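PDB 2YP6: thioredoxin family protein from Streptococcus pneumoniae, which probably works as a surface-exposed thioredoxin-fold lipoprotein oxidoreductase that helps the bacterium resist extracellular oxidative stress and maintain virulence. Local coordinates for residues Pro89-Leu94 and Phe102-Val107; Ala95-Arg100 and Asp176-Phe181; Pro83-Met88 and Gln128-Ile133; Phe52-Met57 and Ala141-Ala146. One frame throughout, in Å; residues are numbered along the deposited sequence.

Contact 1 (Pro89-Leu94 and Phe102-Val107); sequences PELMEL and FEILTV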
loop_
_atom_site.group_PDB
_atom_site.type_symbol
_atom_site.label_atom_id
_atom_site.label_comp_id
_atom_site.label_asym_id
_atom_site.label_seq_id
_atom_site.Cartn_x
_atom_site.Cartn_y
_atom_site.Cartn_z
ATOM N N PRO A 89 -1.782 -12.528 -2.151
ATOM C CA PRO A 89 -0.720 -13.484 -2.529
ATOM C C PRO A 89 0.095 -12.999 -3.741
ATOM O O PRO A 89 1.331 -13.150 -3.768
ATOM C CB PRO A 89 -1.494 -14.764 -2.851
ATOM C CG PRO A 89 -2.709 -14.679 -1.905
ATOM C CD PRO A 89 -3.089 -13.203 -1.976
ATOM N N GLU A 90 -0.569 -12.377 -4.704
ATOM C CA GLU A 90 0.142 -11.883 -5.867
ATOM C C GLU A 90 1.112 -10.779 -5.421
ATOM O O GLU A 90 2.224 -10.699 -5.918
ATOM C CB GLU A 90 -0.812 -11.382 -6.948
ATOM C CG GLU A 90 -0.059 -10.894 -8.171
ATOM C CD GLU A 90 -0.965 -10.453 -9.317
ATOM O OE1 GLU A 90 -2.175 -10.236 -9.064
ATOM O OE2 GLU A 90 -0.449 -10.328 -10.460
ATOM N N LEU A 91 0.712 -9.950 -4.456
ATOM C CA LEU A 91 1.610 -8.897 -3.963
ATOM C C LEU A 91 2.826 -9.485 -3.223
ATOM O O LEU A 91 3.946 -8.971 -3.338
ATOM C CB LEU A 91 0.853 -7.929 -3.054
ATOM C CG LEU A 91 1.623 -6.662 -2.664
ATOM C CD1 LEU A 91 2.080 -5.912 -3.901
ATOM C CD2 LEU A 91 0.775 -5.782 -1.752
ATOM N N MET A 92 2.615 -10.575 -2.489
ATOM C CA MET A 92 3.747 -11.342 -1.941
ATOM C C MET A 92 4.696 -11.850 -3.010
ATOM O O MET A 92 5.919 -11.808 -2.803
ATOM C CB MET A 92 3.279 -12.476 -1.036
ATOM C CG MET A 92 2.539 -11.950 0.184
ATOM S SD MET A 92 1.733 -13.247 1.120
ATOM C CE MET A 92 3.085 -14.359 1.414
ATOM N N GLU A 93 4.168 -12.339 -4.142
ATOM C CA GLU A 93 5.032 -12.676 -5.281
ATOM C C GLU A 93 5.941 -11.518 -5.674
ATOM O O GLU A 93 7.149 -11.692 -5.947
ATOM C CB GLU A 93 4.218 -13.037 -6.531
ATOM C CG GLU A 93 3.643 -14.425 -6.547
ATOM C CD GLU A 93 2.759 -14.684 -7.753
ATOM O OE1 GLU A 93 1.956 -13.814 -8.155
ATOM O OE2 GLU A 93 2.853 -15.782 -8.298
ATOM N N LEU A 94 5.341 -10.343 -5.772
ATOM C CA LEU A 94 6.081 -9.159 -6.164
ATOM C C LEU A 94 7.137 -8.829 -5.123
ATOM O O LEU A 94 8.288 -8.525 -5.476
ATOM C CB LEU A 94 5.126 -7.988 -6.369
ATOM C CG LEU A 94 5.665 -6.782 -7.129
ATOM C CD1 LEU A 94 6.098 -7.196 -8.524
ATOM C CD2 LEU A 94 4.614 -5.724 -7.189
ATOM N N PHE A 102 11.545 -0.395 -6.581
ATOM C CA PHE A 102 10.420 0.098 -5.816
ATOM C C PHE A 102 10.227 -0.653 -4.492
ATOM O O PHE A 102 10.615 -1.799 -4.360
ATOM C CB PHE A 102 9.118 0.044 -6.630
ATOM C CG PHE A 102 8.700 -1.336 -7.063
ATOM C CD1 PHE A 102 9.186 -1.884 -8.241
ATOM C CD2 PHE A 102 7.774 -2.062 -6.324
ATOM C CE1 PHE A 102 8.778 -3.142 -8.662
ATOM C CE2 PHE A 102 7.365 -3.323 -6.746
ATOM C CZ PHE A 102 7.882 -3.852 -7.927
ATOM N N GLU A 103 9.635 0.039 -3.540
ATOM C CA GLU A 103 9.257 -0.505 -2.249
ATOM C C GLU A 103 7.756 -0.697 -2.248
ATOM O O GLU A 103 7.017 0.132 -2.798
ATOM C CB GLU A 103 9.638 0.484 -1.153
ATOM C CG GLU A 103 8.909 0.306 0.189
ATOM C CD GLU A 103 9.550 -0.746 1.118
ATOM O OE1 GLU A 103 10.740 -1.096 0.889
ATOM O OE2 GLU A 103 8.842 -1.214 2.069
ATOM N N ILE A 104 7.307 -1.757 -1.597
ATOM C CA ILE A 104 5.889 -2.002 -1.391
ATOM C C ILE A 104 5.442 -1.599 0.022
ATOM O O ILE A 104 6.056 -2.011 1.027
ATOM C CB ILE A 104 5.553 -3.499 -1.609
ATOM C CG1 ILE A 104 5.892 -3.899 -3.039
ATOM C CG2 ILE A 104 4.124 -3.758 -1.264
ATOM C CD1 ILE A 104 6.156 -5.383 -3.229
ATOM N N LEU A 105 4.367 -0.812 0.085
ATOM C CA LEU A 105 3.738 -0.411 1.344
ATOM C C LEU A 105 2.246 -0.564 1.175
ATOM O O LEU A 105 1.690 -0.204 0.126
ATOM C CB LEU A 105 3.995 1.057 1.696
ATOM C CG LEU A 105 5.427 1.496 1.958
ATOM C CD1 LEU A 105 5.473 3.005 2.206
ATOM C CD2 LEU A 105 6.016 0.736 3.116
ATOM N N THR A 106 1.592 -1.114 2.190
ATOM C CA THR A 106 0.139 -1.195 2.160
ATOM C C THR A 106 -0.399 -0.511 3.397
ATOM O O THR A 106 0.298 -0.443 4.398
ATOM C CB THR A 106 -0.394 -2.631 2.035
ATOM O OG1 THR A 106 -0.398 -3.274 3.320
ATOM C CG2 THR A 106 0.438 -3.432 1.026
ATOM N N VAL A 107 -1.634 -0.016 3.297
ATOM C CA VAL A 107 -2.283 0.748 4.345
ATOM C C VAL A 107 -3.698 0.219 4.608
ATOM O O VAL A 107 -4.489 0.029 3.669
ATOM C CB VAL A 107 -2.381 2.244 3.965
ATOM C CG1 VAL A 107 -2.880 3.077 5.175
ATOM C CG2 VAL A 107 -1.037 2.781 3.424
#
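Leu91 and Leu94 meet the strand through the same first torsion: each holds CG anti to its own nitrogen (chi1 -170° and -164°), which carries both isobutyl groups off one side of helix 89-94 and onto strand 102-107. On the strand, Phe102, Ile104 and Thr106 face the helix in turn, every second residue, and the two leucines, one helical turn apart, settle among them. Leu91 divides its branches: CD2 lies 3.7 Å from CG2 of Thr106 and 3.9 Å from CG2 of Ile104, while CD1 also rests against Ile104. These side chains run past one another in opposite directions, so methyl groups meet along their flanks. Leu94 behaves differently. It comes at the rim of the Phe102 ring, crossing it at about a right angle, with CG in the ring plane and CD2 3.7 Å from CE2 of Phe102. The outer end of Ile104 fills in between, its CD1 4.2 Å from CG of Leu94.

This is the helix-on-sheet packing of a thioredoxin fold: the segments run nearly antiparallel, at 153°, with axes 10.3 Å apart, a separation set by interposed side chains. Tyr73 of neighbouring strand 71-76 touches both leucines, and the Phe102 ring is stacked on Phe181 of helix 174-182.

Thr106 contributes its methyl here; its OG1 is hydrogen-bonded to Pro134 O and Trp77 NE1. With every touching residue buried and every contact between carbons, the hold between these two segments is by shape and exclusion of water, with no directional bond.

Contact 2 (Ala95-Arg100 and Asp176-Phe181); sequences AAKPDR and DAEAAF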
loop_
_atom_site.group_PDB
_atom_site.type_symbol
_atom_site.label_atom_id
_atom_site.label_comp_id
_atom_site.label_asym_id
_atom_site.label_seq_id
_atom_site.Cartn_x
_atom_site.Cartn_y
_atom_site.Cartn_z
ATOM N N ALA A 95 6.776 -8.915 -3.848
ATOM C CA ALA A 95 7.721 -8.576 -2.784
ATOM C C ALA A 95 8.928 -9.509 -2.776
ATOM O O ALA A 95 10.032 -9.106 -2.411
ATOM C CB ALA A 95 7.044 -8.571 -1.444
ATOM N N ALA A 96 8.733 -10.735 -3.247
ATOM C CA ALA A 96 9.779 -11.740 -3.241
ATOM C C ALA A 96 10.796 -11.543 -4.361
ATOM O O ALA A 96 11.855 -12.156 -4.336
ATOM C CB ALA A 96 9.159 -13.138 -3.356
ATOM N N LYS A 97 10.466 -10.730 -5.360
ATOM C CA LYS A 97 11.368 -10.517 -6.491
ATOM C C LYS A 97 12.561 -9.679 -6.026
ATOM O O LYS A 97 12.385 -8.680 -5.332
ATOM C CB LYS A 97 10.673 -9.780 -7.640
ATOM C CG LYS A 97 9.415 -10.437 -8.188
ATOM C CD LYS A 97 9.547 -10.841 -9.624
ATOM C CE LYS A 97 8.274 -11.499 -10.121
ATOM N NZ LYS A 97 7.397 -10.534 -10.831
ATOM N N PRO A 98 13.770 -10.087 -6.400
ATOM C CA PRO A 98 14.975 -9.355 -6.002
ATOM C C PRO A 98 15.221 -8.141 -6.891
ATOM O O PRO A 98 14.672 -8.063 -7.990
ATOM C CB PRO A 98 16.080 -10.386 -6.231
ATOM C CG PRO A 98 15.607 -11.149 -7.416
ATOM C CD PRO A 98 14.096 -11.262 -7.230
ATOM N N ASP A 99 16.027 -7.205 -6.410
ATOM C CA ASP A 99 16.488 -6.088 -7.234
ATOM C C ASP A 99 15.349 -5.269 -7.852
ATOM O O ASP A 99 15.384 -4.914 -9.021
ATOM C CB ASP A 99 17.428 -6.595 -8.326
ATOM C CG ASP A 99 18.634 -7.345 -7.756
ATOM O OD1 ASP A 99 19.193 -6.891 -6.724
ATOM O OD2 ASP A 99 19.001 -8.403 -8.324
ATOM N N ARG A 100 14.339 -4.974 -7.053
ATOM C CA ARG A 100 13.309 -4.011 -7.435
ATOM C C ARG A 100 13.779 -2.603 -7.130
ATOM O O ARG A 100 14.467 -2.381 -6.132
ATOM C CB ARG A 100 12.031 -4.293 -6.636
ATOM C CG ARG A 100 11.383 -5.590 -7.017
ATOM C CD ARG A 100 10.208 -5.922 -6.150
ATOM N NE ARG A 100 10.547 -6.467 -4.826
ATOM C CZ ARG A 100 10.375 -5.830 -3.671
ATOM N NH1 ARG A 100 9.938 -4.572 -3.629
ATOM N NH2 ARG A 100 10.664 -6.442 -2.537
ATOM N N ASP A 176 1.779 -5.539 -14.985
ATOM C CA ASP A 176 1.397 -4.164 -15.267
ATOM C C ASP A 176 2.109 -3.208 -14.304
ATOM O O ASP A 176 2.538 -2.131 -14.712
ATOM C CB ASP A 176 -0.112 -3.988 -15.182
ATOM C CG ASP A 176 -0.830 -4.528 -16.393
ATOM O OD1 ASP A 176 -0.154 -4.868 -17.386
ATOM O OD2 ASP A 176 -2.073 -4.592 -16.362
ATOM N N ALA A 177 2.253 -3.589 -13.029
ATOM C CA ALA A 177 2.940 -2.720 -12.076
ATOM C C ALA A 177 4.419 -2.525 -12.438
ATOM O O ALA A 177 4.941 -1.401 -12.390
ATOM C CB ALA A 177 2.813 -3.252 -10.621
ATOM N N GLU A 178 5.079 -3.631 -12.780
ATOM C CA GLU A 178 6.489 -3.608 -13.156
ATOM C C GLU A 178 6.684 -2.739 -14.379
ATOM O O GLU A 178 7.595 -1.911 -14.415
ATOM C CB GLU A 178 7.008 -5.040 -13.400
ATOM C CG GLU A 178 7.110 -5.841 -12.092
ATOM C CD GLU A 178 7.376 -7.339 -12.267
ATOM O OE1 GLU A 178 6.864 -7.961 -13.217
ATOM O OE2 GLU A 178 8.099 -7.898 -11.434
ATOM N N ALA A 179 5.834 -2.933 -15.386
ATOM C CA ALA A 179 5.898 -2.136 -16.599
ATOM C C ALA A 179 5.716 -0.645 -16.281
ATOM O O ALA A 179 6.442 0.209 -16.811
ATOM C CB ALA A 179 4.841 -2.622 -17.615
ATOM N N ALA A 180 4.771 -0.343 -15.391
ATOM C CA ALA A 180 4.465 1.038 -15.009
ATOM C C ALA A 180 5.683 1.690 -14.370
ATOM O O ALA A 180 6.053 2.810 -14.710
ATOM C CB ALA A 180 3.262 1.081 -14.047
ATOM N N PHE A 181 6.308 0.994 -13.427
ATOM C CA PHE A 181 7.473 1.556 -12.765
ATOM C C PHE A 181 8.633 1.810 -13.743
ATOM O O PHE A 181 9.426 2.764 -13.570
ATOM C CB PHE A 181 7.900 0.668 -11.613
ATOM C CG PHE A 181 7.054 0.812 -10.384
ATOM C CD1 PHE A 181 6.834 2.053 -9.796
ATOM C CD2 PHE A 181 6.492 -0.309 -9.780
ATOM C CE1 PHE A 181 6.090 2.173 -8.640
ATOM C CE2 PHE A 181 5.747 -0.200 -8.637
ATOM C CZ PHE A 181 5.541 1.046 -8.056
#
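Two helices of the thioredoxin fold, 88-96 and 174-182, lie against the same face of the sheet, and a salt bridge between Lys97 and Glu178 joins them at the protein surface. Lys97 lies in the turn that follows helix 88-96, whereas Glu178 sits within its helix. The ammonium NZ of Lys97 donates to OE2 of Glu178 at 2.8 Å; the second oxygen, OE1, is more distant from NZ, at 3.5 Å, so the grip is one-sided. The lysine arrives on the syn side of OE2 but 31° out of the carboxylate plane. Bends at chi2 (-117°) and chi4 of Lys97 turn its chain across the glutamate, which it meets at about a right angle, and bring CD to 3.7 Å from OE2 of Glu178. The Glu178 chain is extended beyond CG, and the two side chains share the reach, the lysine's being the longer.

The turn that carries the lysine is tied down from within. Arg100 folds back so that its NE donates to Lys97 O at 2.9 Å, and its NH2 makes a weak bond to Ala95 O.

The inner side of helix 174-182 is apolar. Ala177 and Phe181 touch Tyr73 of strand 71-76, while Ala180 and Phe181 pack on Leu157 of strand 154-158. Across the salt bridge, the turn of residues 97-100 leads into strand 102-108 of the same sheet.

Contact 3 (Pro83-Met88 and Gln128-Ile133); sequences PCKKSM and QGYKDI
Just after the CxxC helix start of this thioredoxin fold, where Cys84 is joined to Cys81 in a disulfide, Met88 packs against Tyr130 and Ile133 of the loop that leads from helix 120-127 to strand 135-137. The tight part centres on the tyrosine ring. CB of Met88 stands over its face, 3.9 Å from the ring centroid and 13° off the normal, a CH-pi contact. On the opposite face lies CB of Gln128, 3.3 Å above the plane, so the ring is clamped between two aliphatic carbons, one from each segment, and Phe125 meets it edge-to-face. Met88 then turns away: with chi2 -63° and chi3 -56° its chain doubles back, and the terminal CE swings to 3.9 Å from CG2 of Ile133. One methionine thus makes two contacts, its base on the aromatic face and its tip on a buried isoleucine, whose other neighbours include Leu91 and Ala95 of helix 88-96. Also on the buried side, Ser87 faces away from the loop, donates its hydroxyl to Cys84 O and is bonded to Lys75 NZ.

Toward solvent the contact thins. Gly129 closes helix 120-127 in a Schellman motif at positive phi, and just beyond Tyr130, Lys131 and Asp132 are exposed, form a salt bridge with each other and do not reach the cysteine helix. Lys85 marks the margin of the contact: only the base of its side chain is near the tyrosine, and its amine leads away. At this outer margin the phenolic OH of Tyr130 lies 3.2 Å from Lys85 O and 3.8 Å from Lys85 CB.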
loop_
_atom_site.group_PDB
_atom_site.type_symbol
_atom_site.label_atom_id
_atom_site.label_comp_id
_atom_site.label_asym_id
_atom_site.label_seq_id
_atom_site.Cartn_x
_atom_site.Cartn_y
_atom_site.Cartn_z
ATOM N N PRO A 83 -11.853 -8.611 -3.113
ATOM C CA PRO A 83 -10.777 -8.412 -4.092
ATOM C C PRO A 83 -9.454 -7.960 -3.444
ATOM O O PRO A 83 -8.408 -8.215 -4.048
ATOM C CB PRO A 83 -11.340 -7.326 -5.021
ATOM C CG PRO A 83 -12.816 -7.364 -4.823
ATOM C CD PRO A 83 -13.048 -7.798 -3.422
ATOM N N CYS A 84 -9.489 -7.319 -2.269
ATOM C CA CYS A 84 -8.250 -6.954 -1.534
ATOM C C CYS A 84 -7.543 -8.186 -1.005
ATOM O O CYS A 84 -6.344 -8.333 -1.131
ATOM C CB CYS A 84 -8.534 -6.052 -0.342
ATOM S SG CYS A 84 -9.333 -4.492 -0.741
ATOM N N LYS A 85 -8.292 -9.078 -0.382
ATOM C CA LYS A 85 -7.699 -10.337 0.081
ATOM C C LYS A 85 -7.127 -11.131 -1.080
ATOM O O LYS A 85 -5.983 -11.620 -1.049
ATOM C CB LYS A 85 -8.775 -11.161 0.818
ATOM C CG LYS A 85 -9.098 -10.585 2.161
ATOM C CD LYS A 85 -10.172 -11.416 2.875
ATOM C CE LYS A 85 -11.585 -11.100 2.390
ATOM N NZ LYS A 85 -12.581 -11.558 3.407
ATOM N N LYS A 86 -7.923 -11.241 -2.125
ATOM C CA LYS A 86 -7.574 -12.025 -3.283
ATOM C C LYS A 86 -6.295 -11.513 -3.946
ATOM O O LYS A 86 -5.555 -12.275 -4.559
ATOM C CB LYS A 86 -8.749 -12.037 -4.258
ATOM C CG LYS A 86 -8.459 -12.671 -5.585
ATOM C CD LYS A 86 -9.732 -12.972 -6.325
ATOM C CE LYS A 86 -9.421 -13.169 -7.791
ATOM N NZ LYS A 86 -10.632 -13.512 -8.589
ATOM N N SER A 87 -6.024 -10.223 -3.826
ATOM C CA SER A 87 -4.848 -9.643 -4.462
ATOM C C SER A 87 -3.585 -9.755 -3.584
ATOM O O SER A 87 -2.493 -9.429 -4.023
ATOM C CB SER A 87 -5.125 -8.167 -4.829
ATOM O OG SER A 87 -5.105 -7.332 -3.696
ATOM N N MET A 88 -3.693 -10.254 -2.362
ATOM C CA MET A 88 -2.512 -10.226 -1.491
ATOM C C MET A 88 -1.405 -11.269 -1.850
ATOM O O MET A 88 -0.220 -10.921 -1.812
ATOM C CB MET A 88 -2.892 -10.341 -0.013
ATOM C CG MET A 88 -3.653 -9.134 0.526
ATOM S SD MET A 88 -2.709 -7.558 0.479
ATOM C CE MET A 88 -1.345 -8.088 1.375
ATOM N N GLN A 128 -4.011 -16.136 7.312
ATOM C CA GLN A 128 -4.208 -16.226 5.866
ATOM C C GLN A 128 -2.947 -16.711 5.162
ATOM O O GLN A 128 -2.973 -16.974 3.968
ATOM C CB GLN A 128 -4.611 -14.861 5.277
ATOM C CG GLN A 128 -5.801 -14.169 5.959
ATOM C CD GLN A 128 -6.967 -15.093 6.233
ATOM O OE1 GLN A 128 -7.525 -15.695 5.320
ATOM N NE2 GLN A 128 -7.342 -15.213 7.509
ATOM N N GLY A 129 -1.839 -16.812 5.894
ATOM C CA GLY A 129 -0.546 -17.125 5.293
ATOM C C GLY A 129 0.167 -15.907 4.716
ATOM O O GLY A 129 1.152 -16.034 3.984
ATOM N N TYR A 130 -0.320 -14.713 5.036
ATOM C CA TYR A 130 0.286 -13.512 4.481
ATOM C C TYR A 130 1.531 -13.164 5.286
ATOM O O TYR A 130 1.587 -13.387 6.499
ATOM C CB TYR A 130 -0.670 -12.317 4.462
ATOM C CG TYR A 130 -1.975 -12.539 3.710
ATOM C CD1 TYR A 130 -2.091 -13.503 2.707
ATOM C CD2 TYR A 130 -3.098 -11.795 4.024
ATOM C CE1 TYR A 130 -3.296 -13.700 2.040
ATOM C CE2 TYR A 130 -4.287 -11.985 3.367
ATOM C CZ TYR A 130 -4.390 -12.923 2.386
ATOM O OH TYR A 130 -5.594 -13.093 1.762
ATOM N N LYS A 131 2.527 -12.635 4.591
ATOM C CA LYS A 131 3.747 -12.160 5.229
ATOM C C LYS A 131 4.608 -11.428 4.213
ATOM O O LYS A 131 4.303 -11.416 3.029
ATOM C CB LYS A 131 4.520 -13.323 5.844
ATOM C CG LYS A 131 4.918 -14.382 4.839
ATOM C CD LYS A 131 5.574 -15.567 5.536
ATOM C CE LYS A 131 6.210 -16.513 4.536
ATOM N NZ LYS A 131 7.539 -16.011 4.056
ATOM N N ASP A 132 5.685 -10.810 4.693
ATOM C CA ASP A 132 6.614 -10.058 3.849
ATOM C C ASP A 132 6.006 -8.844 3.180
ATOM O O ASP A 132 6.584 -8.311 2.233
ATOM C CB ASP A 132 7.258 -10.979 2.804
ATOM C CG ASP A 132 7.979 -12.165 3.440
ATOM O OD1 ASP A 132 8.597 -11.996 4.512
ATOM O OD2 ASP A 132 7.894 -13.288 2.902
ATOM N N ILE A 133 4.858 -8.389 3.671
ATOM C CA ILE A 133 4.188 -7.217 3.119
ATOM C C ILE A 133 4.007 -6.219 4.250
ATOM O O ILE A 133 3.346 -6.543 5.220
ATOM C CB ILE A 133 2.784 -7.571 2.576
ATOM C CG1 ILE A 133 2.900 -8.502 1.377
ATOM C CG2 ILE A 133 2.010 -6.302 2.186
ATOM C CD1 ILE A 133 3.749 -7.954 0.262
#

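Contact 4 (Phe52-Met57 and Ala141-Ala146); sequences FTLQSM and ATTFQA
Thr143, in the first turn of helix 142-146, turns its two branches to two different residues of segment 52-57: the methyl to Phe52 and the hydroxyl side to Leu54. Its chi1 of -46° sets CG2 anti to the backbone N and OG1 beside that nitrogen, and this one rotation decides which branch goes where. CG2 comes within 3.8 Å of CD2 of Phe52, approaching the ring at a slant. The ring itself is placed by a chi1 of 58°, which puts CG between the N and the carbonyl carbon of Phe52, and it is buried beside Leu64. CB of Phe52 is 3.9 Å from OG1 of Thr143.

Leu54 sets CG beside its own nitrogen and anti to its carbonyl carbon (chi1 -59°), which presents both methyls to the threonine, end to end. They straddle the hydroxyl: OG1 of Thr143 is 3.6 Å from CD1 and 3.7 Å from CD2 of Leu54. The oxygen is therefore flanked by carbon on this side, and its polar need is met by a hydrogen bond to OD1 of Asp138. The other carboxylate oxygen of Asp138 accepts from the backbone N of Phe144, so one aspartate holds both the threonine and the start of the helix.

Phe144, whose side chain lines the observed cyclohexylpropylphosphocholine pocket, follows Thr143 directly and meets Phe76 edge-to-face. Strand 53-56 runs antiparallel between strands 61-63 and 135-137; Phe52 and Leu54 both touch Leu136 of the latter. Helix 142-146 meets this edge of the sheet through Thr143, and Tyr147, just after the helix, also touches Phe52.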
loop_
_atom_site.group_PDB
_atom_site.type_symbol
_atom_site.label_atom_id
_atom_site.label_comp_id
_atom_site.label_asym_id
_atom_site.label_seq_id
_atom_site.Cartn_x
_atom_site.Cartn_y
_atom_site.Cartn_z
ATOM N N PHE A 52 2.956 10.998 4.851
ATOM C CA PHE A 52 2.358 10.355 6.002
ATOM C C PHE A 52 3.404 9.785 6.939
ATOM O O PHE A 52 4.560 9.505 6.547
ATOM C CB PHE A 52 1.331 9.289 5.581
ATOM C CG PHE A 52 1.895 8.209 4.703
ATOM C CD1 PHE A 52 2.638 7.166 5.241
ATOM C CD2 PHE A 52 1.665 8.224 3.340
ATOM C CE1 PHE A 52 3.173 6.154 4.419
ATOM C CE2 PHE A 52 2.186 7.219 2.509
ATOM C CZ PHE A 52 2.927 6.189 3.046
ATOM N N THR A 53 2.992 9.662 8.201
ATOM C CA THR A 53 3.781 9.058 9.264
ATOM C C THR A 53 2.848 8.087 9.988
ATOM O O THR A 53 1.892 8.508 10.649
ATOM C CB THR A 53 4.345 10.108 10.230
ATOM O OG1 THR A 53 5.185 11.014 9.498
ATOM C CG2 THR A 53 5.177 9.460 11.332
ATOM N N LEU A 54 3.121 6.792 9.835
ATOM C CA LEU A 54 2.253 5.747 10.410
ATOM C C LEU A 54 3.039 4.636 11.118
ATOM O O LEU A 54 4.168 4.334 10.723
ATOM C CB LEU A 54 1.449 5.112 9.293
ATOM C CG LEU A 54 0.559 6.046 8.485
ATOM C CD1 LEU A 54 0.002 5.300 7.263
ATOM C CD2 LEU A 54 -0.535 6.644 9.382
ATOM N N GLN A 55 2.447 4.038 12.148
ATOM C CA GLN A 55 2.982 2.830 12.752
ATOM C C GLN A 55 2.655 1.623 11.859
ATOM O O GLN A 55 1.539 1.495 11.367
ATOM C CB GLN A 55 2.376 2.599 14.148
ATOM C CG GLN A 55 2.786 3.625 15.170
ATOM C CD GLN A 55 4.290 3.631 15.386
ATOM O OE1 GLN A 55 4.949 4.641 15.170
ATOM N NE2 GLN A 55 4.834 2.495 15.816
ATOM N N SER A 56 3.626 0.734 11.678
ATOM C CA SER A 56 3.400 -0.515 10.975
ATOM C C SER A 56 2.840 -1.540 11.957
ATOM O O SER A 56 2.898 -1.342 13.170
ATOM C CB SER A 56 4.706 -1.026 10.362
ATOM O OG SER A 56 5.597 -1.474 11.371
ATOM N N MET A 57 2.295 -2.622 11.407
ATOM C CA MET A 57 1.793 -3.760 12.163
ATOM C C MET A 57 2.862 -4.305 13.097
ATOM O O MET A 57 2.561 -4.839 14.175
ATOM C CB MET A 57 1.386 -4.836 11.142
ATOM C CG MET A 57 1.126 -6.190 11.662
ATOM S SD MET A 57 0.333 -7.089 10.328
ATOM C CE MET A 57 1.614 -7.173 9.092
ATOM N N ALA A 141 -7.559 7.526 9.924
ATOM C CA ALA A 141 -8.113 7.559 8.577
ATOM C C ALA A 141 -7.640 8.732 7.737
ATOM O O ALA A 141 -8.187 8.980 6.649
ATOM C CB ALA A 141 -9.630 7.517 8.616
ATOM N N THR A 142 -6.606 9.433 8.193
ATOM C CA THR A 142 -6.190 10.653 7.512
ATOM C C THR A 142 -5.357 10.408 6.258
ATOM O O THR A 142 -5.290 11.261 5.381
ATOM C CB THR A 142 -5.431 11.593 8.453
ATOM O OG1 THR A 142 -4.383 10.883 9.104
ATOM C CG2 THR A 142 -6.375 12.151 9.473
ATOM N N THR A 143 -4.722 9.250 6.175
ATOM C CA THR A 143 -4.012 8.884 4.967
ATOM C C THR A 143 -5.003 8.438 3.891
ATOM O O THR A 143 -4.896 8.849 2.747
ATOM C CB THR A 143 -2.993 7.765 5.213
ATOM O OG1 THR A 143 -2.240 8.043 6.385
ATOM C CG2 THR A 143 -2.039 7.622 4.021
ATOM N N PHE A 144 -5.982 7.616 4.253
ATOM C CA PHE A 144 -7.077 7.316 3.331
ATOM C C PHE A 144 -7.745 8.606 2.840
ATOM O O PHE A 144 -8.113 8.710 1.684
ATOM C CB PHE A 144 -8.151 6.449 3.994
ATOM C CG PHE A 144 -7.890 4.953 3.898
ATOM C CD1 PHE A 144 -6.969 4.340 4.729
ATOM C CD2 PHE A 144 -8.604 4.166 3.000
ATOM C CE1 PHE A 144 -6.741 2.958 4.663
ATOM C CE2 PHE A 144 -8.395 2.781 2.935
ATOM C CZ PHE A 144 -7.462 2.176 3.768
ATOM N N GLN A 145 -7.961 9.553 3.748
ATOM C CA GLN A 145 -8.565 10.818 3.367
ATOM C C GLN A 145 -7.636 11.602 2.445
ATOM O O GLN A 145 -8.073 12.142 1.424
ATOM C CB GLN A 145 -8.890 11.651 4.607
ATOM C CG GLN A 145 -9.636 12.925 4.312
ATOM C CD GLN A 145 -10.063 13.655 5.582
ATOM O OE1 GLN A 145 -9.822 13.185 6.698
ATOM N NE2 GLN A 145 -10.697 14.807 5.413
ATOM N N ALA A 146 -6.362 11.682 2.813
ATOM C CA ALA A 146 -5.410 12.451 2.031
ATOM C C ALA A 146 -5.315 11.933 0.597
ATOM O O ALA A 146 -5.143 12.720 -0.338
ATOM C CB ALA A 146 -4.041 12.423 2.675
#

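Contacts 1 and 4 are buried, contact 3 is partly so, and contact 2 lies at the surface. Their chemistry differs accordingly: contact 1 is carbon packing, contact 4 adds a buried threonine hydroxyl, contact 3 an aromatic clamp, and contact 2 a salt bridge. Helix 88-96 contributes to both contacts 1 and 2, whose centres are about 9 Å apart and which meet where CD1 of Ile104 lies 3.6 Å from CA of Ala95. Contact 3 adjoins contact 1 through Ile133, whose CG2 is 3.5 Å from CG2 of Thr106. Contact 4 reaches the same sheet as contact 1, but on the opposite side of the chain's centre, about 17 Å away between centres; contacts 2 and 4 do not touch.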